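PDB 3TDG: disulfide isomerase DsbG N-terminal domain-containing protein from Helicobacter pylori, which probably acts as a thioredoxin-fold oxidoreductase of the Dsb family, reducing or rearranging disulfide bonds in other proteins. Local coordinates for residues A[225-228]-A[229-232]; A[247-251]-A[252-256]. All coordinates share one frame; numbering follows the deposited sequence.

Interaction 1 of 2, residues A[225-228]-A[229-232]; sequences QYDI and NAQK
From Asp227 to Gln231 the backbone runs through two overlapping type I turns, with Ala230 N bonding weakly back to Asp227 O (3.3 Å) and Gln231 N to Ile228 O (3.2 Å). A bend in the middle of the Gln231 side chain (chi2 -64°) swings the amide round so that Gln231 NE2 reaches Asp227 O at 2.9 Å. The bond is nearly straight, with an N-H...O angle of 162°; the carbonyl oxygen lies close to the amide plane, while the nitrogen approaches it tilted from the carbonyl plane. Asp227 O therefore accepts twice, once weakly from the backbone and once, more firmly, from the side chain, which ties the first turn to the residue that closes the second.

Tyr226 crosses the same glutamine side chain at a slant. Its ring and the amide lie 28° from parallel, and the touching is done at the phenol end: Tyr226 OH sits 3.2 Å from Gln231 CD, and the ring carbon CE2 of Tyr226 is 3.7 Å from Gln231 CG. Tyr226 OH is also 3.3 Å from Gln231 OE1, but at a poor angle for a hydrogen bond, so the amide's bond within the turn is the one to Asp227 O. Across the first turn, Ala230 CB rests 3.5 Å from Asp227 CG, against the carboxylate.

The bend belongs to the loop joining helix 211-222 to helix 235-249. Ile228, its buried member, packs onto helix 188-206 against Lys192, Lys193 and Leu196; Lys192 also bonds Gln231 O, and Tyr226 leans on Lys220 and Ile221 of helix 211-222.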
loop_
_atom_site.group_PDB
_atom_site.type_symbol
_atom_site.label_atom_id
_atom_site.label_comp_id
_atom_site.label_asym_id
_atom_site.label_seq_id
_atom_site.Cartn_x
_atom_site.Cartn_y
_atom_site.Cartn_z
ATOM N N GLN A 225 24.644 19.389 33.621
ATOM C CA GLN A 225 25.310 20.664 33.938
ATOM C C GLN A 225 26.240 21.151 32.829
ATOM O O GLN A 225 26.744 22.278 32.898
ATOM C CB GLN A 225 26.064 20.571 35.268
ATOM C CG GLN A 225 25.143 20.405 36.483
ATOM C CD GLN A 225 24.507 19.017 36.561
ATOM O OE1 GLN A 225 25.171 18.003 36.339
ATOM N NE2 GLN A 225 23.218 18.971 36.877
ATOM N N TYR A 226 26.464 20.312 31.808
ATOM C CA TYR A 226 27.294 20.706 30.671
ATOM C C TYR A 226 26.702 21.915 29.948
ATOM O O TYR A 226 25.628 21.840 29.339
ATOM C CB TYR A 226 27.515 19.545 29.690
ATOM C CG TYR A 226 28.514 19.867 28.597
ATOM C CD1 TYR A 226 29.883 19.730 28.819
ATOM C CD2 TYR A 226 28.088 20.324 27.347
ATOM C CE1 TYR A 226 30.811 20.036 27.825
ATOM C CE2 TYR A 226 29.008 20.633 26.344
ATOM C CZ TYR A 226 30.363 20.479 26.592
ATOM O OH TYR A 226 31.275 20.778 25.611
ATOM N N ASP A 227 27.421 23.026 30.025
ATOM C CA ASP A 227 26.975 24.290 29.468
ATOM C C ASP A 227 27.045 24.266 27.948
ATOM O O ASP A 227 28.059 24.615 27.335
ATOM C CB ASP A 227 27.810 25.447 30.031
ATOM C CG ASP A 227 27.113 26.795 29.886
ATOM O OD1 ASP A 227 26.144 26.894 29.083
ATOM O OD2 ASP A 227 27.530 27.754 30.583
ATOM N N ILE A 228 25.935 23.863 27.352
ATOM C CA ILE A 228 25.857 23.666 25.924
ATOM C C ILE A 228 26.025 24.975 25.116
ATOM O O ILE A 228 26.717 24.995 24.100
ATOM C CB ILE A 228 24.567 22.847 25.560
ATOM C CG1 ILE A 228 24.505 22.550 24.062
ATOM C CG2 ILE A 228 23.291 23.492 26.143
ATOM C CD1 ILE A 228 25.725 21.795 23.572
ATOM N N ASN A 229 25.431 26.063 25.589
ATOM C CA ASN A 229 25.555 27.352 24.902
ATOM C C ASN A 229 26.946 27.990 24.992
ATOM O O ASN A 229 27.289 28.840 24.176
ATOM C CB ASN A 229 24.464 28.310 25.370
ATOM C CG ASN A 229 23.080 27.741 25.164
ATOM O OD1 ASN A 229 22.249 27.756 26.068
ATOM N ND2 ASN A 229 22.834 27.208 23.974
ATOM N N ALA A 230 27.742 27.546 25.966
ATOM C CA ALA A 230 29.120 27.999 26.137
ATOM C C ALA A 230 30.082 27.366 25.130
ATOM O O ALA A 230 31.291 27.592 25.194
ATOM C CB ALA A 230 29.593 27.720 27.557
ATOM N N GLN A 231 29.546 26.561 24.214
ATOM C CA GLN A 231 30.363 25.890 23.204
ATOM C C GLN A 231 30.015 26.415 21.819
ATOM O O GLN A 231 28.849 26.704 21.530
ATOM C CB GLN A 231 30.144 24.373 23.242
ATOM C CG GLN A 231 29.936 23.776 24.633
ATOM C CD GLN A 231 31.152 23.930 25.532
ATOM O OE1 GLN A 231 32.294 23.880 25.068
ATOM N NE2 GLN A 231 30.909 24.121 26.829
ATOM N N LYS A 232 31.027 26.549 20.967
ATOM C CA LYS A 232 30.776 26.850 19.558
ATOM C C LYS A 232 30.448 25.558 18.829
ATOM O O LYS A 232 31.155 24.564 18.968
ATOM C CB LYS A 232 31.952 27.584 18.912
ATOM C CG LYS A 232 31.860 29.102 19.084
ATOM C CD LYS A 232 33.188 29.787 18.838
ATOM C CE LYS A 232 33.156 31.197 19.386
ATOM N NZ LYS A 232 34.422 31.902 19.075
#

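Interaction 2 of 2, residues A[247-251]-A[252-256]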
loop_
_atom_site.group_PDB
_atom_site.type_symbol
_atom_site.label_atom_id
_atom_site.label_comp_id
_atom_site.label_asym_id
_atom_site.label_seq_id
_atom_site.Cartn_x
_atom_site.Cartn_y
_atom_site.Cartn_z
ATOM N N LYS A 247 16.954 9.914 9.306
ATOM C CA LYS A 247 16.896 8.632 8.588
ATOM C C LYS A 247 16.748 7.426 9.516
ATOM O O LYS A 247 16.169 6.389 9.135
ATOM C CB LYS A 247 18.144 8.449 7.713
ATOM C CG LYS A 247 18.085 9.158 6.347
ATOM C CD LYS A 247 19.414 9.022 5.578
ATOM C CE LYS A 247 19.338 9.659 4.193
ATOM N NZ LYS A 247 19.623 11.124 4.268
ATOM N N ILE A 248 17.306 7.547 10.718
ATOM C CA ILE A 248 17.089 6.547 11.756
ATOM C C ILE A 248 15.603 6.494 12.129
ATOM O O ILE A 248 15.046 5.415 12.230
ATOM C CB ILE A 248 17.948 6.816 12.996
ATOM C CG1 ILE A 248 19.419 6.548 12.687
ATOM C CG2 ILE A 248 17.514 5.925 14.166
ATOM C CD1 ILE A 248 20.374 7.326 13.590
ATOM N N PHE A 249 14.967 7.652 12.288
ATOM C CA PHE A 249 13.602 7.723 12.820
ATOM C C PHE A 249 12.498 7.816 11.757
ATOM O O PHE A 249 11.315 7.788 12.089
ATOM C CB PHE A 249 13.467 8.881 13.831
ATOM C CG PHE A 249 14.273 8.677 15.087
ATOM C CD1 PHE A 249 13.774 7.903 16.137
ATOM C CD2 PHE A 249 15.539 9.237 15.212
ATOM C CE1 PHE A 249 14.534 7.709 17.296
ATOM C CE2 PHE A 249 16.314 9.036 16.364
ATOM C CZ PHE A 249 15.815 8.272 17.403
ATOM N N GLU A 250 12.896 7.907 10.493
ATOM C CA GLU A 250 11.990 8.085 9.354
ATOM C C GLU A 250 10.854 7.069 9.233
ATOM O O GLU A 250 9.711 7.446 9.061
ATOM C CB GLU A 250 12.810 8.011 8.072
ATOM C CG GLU A 250 12.328 8.914 6.992
ATOM C CD GLU A 250 13.438 9.236 6.017
ATOM O OE1 GLU A 250 14.099 8.287 5.525
ATOM O OE2 GLU A 250 13.655 10.444 5.766
ATOM N N SER A 251 11.183 5.785 9.297
ATOM C CA SER A 251 10.227 4.717 8.995
ATOM C C SER A 251 9.268 4.463 10.150
ATOM O O SER A 251 8.174 3.925 9.963
ATOM C CB SER A 251 10.984 3.436 8.704
ATOM O OG SER A 251 11.732 3.059 9.850
ATOM N N GLY A 252 9.683 4.830 11.358
ATOM C CA GLY A 252 8.849 4.591 12.527
ATOM C C GLY A 252 9.030 3.186 13.037
ATOM O O GLY A 252 8.276 2.728 13.887
ATOM N N VAL A 253 10.036 2.499 12.507
ATOM C CA VAL A 253 10.468 1.217 13.054
ATOM C C VAL A 253 11.170 1.429 14.402
ATOM O O VAL A 253 11.145 0.551 15.274
ATOM C CB VAL A 253 11.380 0.488 12.062
ATOM C CG1 VAL A 253 12.125 -0.666 12.728
ATOM C CG2 VAL A 253 10.554 -0.024 10.861
ATOM N N ILE A 254 11.825 2.580 14.546
ATOM C CA ILE A 254 12.400 3.009 15.826
ATOM C C ILE A 254 11.600 4.247 16.215
ATOM O O ILE A 254 11.544 5.222 15.457
ATOM C CB ILE A 254 13.914 3.352 15.711
ATOM C CG1 ILE A 254 14.710 2.136 15.212
ATOM C CG2 ILE A 254 14.462 3.884 17.049
ATOM C CD1 ILE A 254 16.241 2.342 15.099
ATOM N N LYS A 255 10.951 4.185 17.373
ATOM C CA LYS A 255 10.004 5.217 17.774
ATOM C C LYS A 255 10.480 6.047 18.984
ATOM O O LYS A 255 9.835 7.023 19.347
ATOM C CB LYS A 255 8.639 4.588 18.079
ATOM C CG LYS A 255 8.078 3.700 16.966
ATOM C CD LYS A 255 6.611 3.297 17.218
ATOM C CE LYS A 255 5.629 4.472 17.044
ATOM N NZ LYS A 255 5.871 5.249 15.786
ATOM N N GLY A 256 11.593 5.659 19.603
ATOM C CA GLY A 256 12.101 6.388 20.768
ATOM C C GLY A 256 13.443 5.912 21.271
ATOM O O GLY A 256 14.039 4.965 20.734
HETATM O O HOH W 1 12.507 4.343 12.377
#
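Phe249, Ile254 and Ser251 carry this turn, in which the chain leaves helix 235-249 and doubles back. Ile254 reaches over to the helix with both of its branches. Its CG2 meets Phe249 CE1 at 3.8 Å, and its CD1 lies 3.9 Å from Ile248 CG2, the methyl that also sits over one face of the Phe249 ring, toward its rim. Gly256 N comes up near the plane of that ring, at its edge. Outside the turn, Phe249 stacks with Trp185, and Ile254 packs on Leu124 of the long helix 98-129.

Gly252 is the first residue to leave helical backbone angles, with positive phi (83°). At these angles a CB would be jammed against Ser251 O, which suits glycine; the bond from Gly252 N to Phe249 O is weak, at 3.5 Å. The exit leads toward strand 259-262, an outermost strand, within this chain, of the thioredoxin-type sheet, and so to the part of the chain where thioredoxin-like proteins usually have their cis-proline loop.

Ser251 holds the polar side. With chi1 at 61° its hydroxyl lies between its own backbone N and carbonyl carbon, which sets it where Ser251 OG bonds a water at 2.9 Å. That water donates to Ile248 O (2.8 Å) and accepts from Ile254 N (2.9 Å), linking a carbonyl near the helix end to the loop that follows.

Overall arrangement
Both contacts are local turns at opposite ends of helix 235-249: interaction 1 in the loop that leads into it, interaction 2 where the helix gives way to the loop before strand 259-262. Their centres lie 28 Å apart and their nearest atoms about 17 Å apart, so they do not touch. Interaction 1 is a surface turn held by backbone and side-chain hydrogen bonds, with one isoleucine anchoring it on helix 188-206. Interaction 2 sits nearer the middle of the chain and is partly buried: apolar side chains do most of the work, and a bound water bridges backbone groups, beside one weak direct bond.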